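Local coordinates for protein putative hydrolase (Agrobacterium vitis, PDB 3LLC) that probably acts as an acyl-protein thioesterase of the alpha/beta hydrolase family, cleaving fatty acyl groups from modified proteins, and may also hydrolyse acyl-glucuronide esters, at residues A[116-121]-A[146-151]. Sequence-based numbering, arbitrary orientation. Where two conformers were deposited one is given.
Sequences GGWIAL and APDFTS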
# COMPACT_ATOMS: atom_id res chain seq x y z
N GLY A 116 -1.19 -2.28 -0.07
CA GLY A 116 -0.65 -0.92 0.00
C GLY A 116 -1.33 0.03 -0.99
O GLY A 116 -1.37 1.25 -0.76
N GLY A 117 -1.86 -0.51 -2.09
CA GLY A 117 -2.70 0.24 -3.04
C GLY A 117 -4.02 0.68 -2.46
O GLY A 117 -4.50 1.80 -2.73
N TRP A 118 -4.62 -0.18 -1.63
CA TRP A 118 -5.86 0.20 -0.88
C TRP A 118 -5.53 1.33 0.09
O TRP A 118 -6.26 2.33 0.17
CB TRP A 118 -6.38 -1.03 -0.09
CG TRP A 118 -7.76 -0.92 0.57
CD1 TRP A 118 -8.58 0.15 0.59
CD2 TRP A 118 -8.45 -1.98 1.24
NE1 TRP A 118 -9.75 -0.17 1.28
CE2 TRP A 118 -9.68 -1.47 1.69
CE3 TRP A 118 -8.13 -3.31 1.54
CZ2 TRP A 118 -10.62 -2.25 2.39
CZ3 TRP A 118 -9.04 -4.08 2.23
CH2 TRP A 118 -10.27 -3.56 2.66
N ILE A 119 -4.44 1.15 0.83
CA ILE A 119 -4.07 2.16 1.83
C ILE A 119 -3.71 3.49 1.12
O ILE A 119 -4.09 4.56 1.61
CB ILE A 119 -2.97 1.62 2.81
CG1 ILE A 119 -3.53 0.43 3.60
CG2 ILE A 119 -2.47 2.73 3.78
CD1 ILE A 119 -2.49 -0.31 4.43
N ALA A 120 -3.05 3.43 -0.04
CA ALA A 120 -2.75 4.66 -0.83
C ALA A 120 -4.01 5.43 -1.20
O ALA A 120 -4.05 6.67 -1.07
CB ALA A 120 -1.95 4.31 -2.11
N LEU A 121 -5.04 4.70 -1.65
CA LEU A 121 -6.34 5.32 -2.04
C LEU A 121 -7.05 5.96 -0.83
O LEU A 121 -7.56 7.09 -0.92
CB LEU A 121 -7.22 4.26 -2.74
CG LEU A 121 -6.72 3.78 -4.10
CD1 LEU A 121 -7.37 2.45 -4.58
CD2 LEU A 121 -6.96 4.90 -5.11
N ALA A 146 -5.04 -3.90 -4.34
CA ALA A 146 -6.08 -4.76 -3.76
C ALA A 146 -7.10 -3.98 -2.93
O ALA A 146 -7.43 -4.36 -1.78
CB ALA A 146 -5.41 -5.91 -2.90
N PRO A 147 -7.69 -2.91 -3.52
CA PRO A 147 -8.77 -2.22 -2.78
C PRO A 147 -9.92 -3.16 -2.45
O PRO A 147 -10.28 -4.01 -3.26
CB PRO A 147 -9.24 -1.13 -3.79
CG PRO A 147 -8.88 -1.69 -5.15
CD PRO A 147 -7.53 -2.40 -4.88
N ASP A 148 -10.52 -2.98 -1.26
CA ASP A 148 -11.72 -3.69 -0.85
C ASP A 148 -11.55 -5.21 -0.95
O ASP A 148 -12.52 -5.91 -1.19
CB ASP A 148 -12.93 -3.25 -1.67
CG ASP A 148 -13.12 -1.71 -1.69
OD1 ASP A 148 -12.46 -1.04 -0.83
OD2 ASP A 148 -13.93 -1.22 -2.52
N PHE A 149 -10.34 -5.70 -0.70
CA PHE A 149 -10.11 -7.14 -0.86
C PHE A 149 -10.95 -7.99 0.09
O PHE A 149 -11.35 -9.12 -0.26
CB PHE A 149 -8.59 -7.52 -0.87
CG PHE A 149 -7.91 -7.54 0.48
CD1 PHE A 149 -8.12 -8.56 1.38
CD2 PHE A 149 -6.94 -6.57 0.79
CE1 PHE A 149 -7.43 -8.57 2.60
CE2 PHE A 149 -6.27 -6.59 2.01
CZ PHE A 149 -6.50 -7.58 2.89
N THR A 150 -11.22 -7.49 1.29
CA THR A 150 -11.99 -8.27 2.28
C THR A 150 -13.41 -8.54 1.79
O THR A 150 -13.88 -9.67 1.84
CB THR A 150 -11.99 -7.61 3.69
OG1 THR A 150 -12.58 -6.30 3.60
CG2 THR A 150 -10.56 -7.51 4.25
N SER A 151 -14.09 -7.52 1.26
CA SER A 151 -15.46 -7.68 0.83
C SER A 151 -15.57 -8.24 -0.60
O SER A 151 -16.55 -8.95 -0.92
CB SER A 151 -16.24 -6.33 0.91
OG SER A 151 -15.63 -5.33 0.12
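The indole of W118 lies across the turn A146-P147-D148-F149 and carries most of this buried contact, an example of how one large aromatic side chain can join a helix to a turn and the first residues of the next helix. Its CG stands anti to the backbone N (chi1 -171°), on a CB directed toward the turn. Over one face of the indole, P147 CA sits above the five-membered ring in a CH-pi contact, 4.1 Å from its centroid, and D148 N lies 3.3 Å above the indole plane, over its centre. At the edge of the six-membered ring, W118 CZ3 lies over the face of F149 in an offset T-shaped pair with planes at 77°; W118 CE3 is 3.6 Å from F149 CD2. T150 OG1 meets W118 CH2 near the ring plane, 3.7 Å away.

Helix 115-128 follows strand 107-113 through what is probably the nucleophile elbow of the alpha/beta hydrolase fold, with G116 in the GxSxG pattern. The type II turn from A146 to F149 follows the neighbouring parallel strand 136-143 and leads into helix 149-154. The side chain of A146 touches the probable Ser-His-Asp triad, and F149 lies close to a bound tetraethylene glycol.

W118 NE1 and both carboxylate oxygens of D148 find hydrogen-bond partners outside the two segments: W118 NE1 bonds to N196 O, while D148 OD1 and OD2 accept from the backbone N of V198 and M199. W118 NE1 and D148 OD1 lie 3.5 Å apart, a plain contact, with indole and carboxylate planes 77° apart. Farther along the helix, L121 CD1 packs against P147 CB at 4.1 Å.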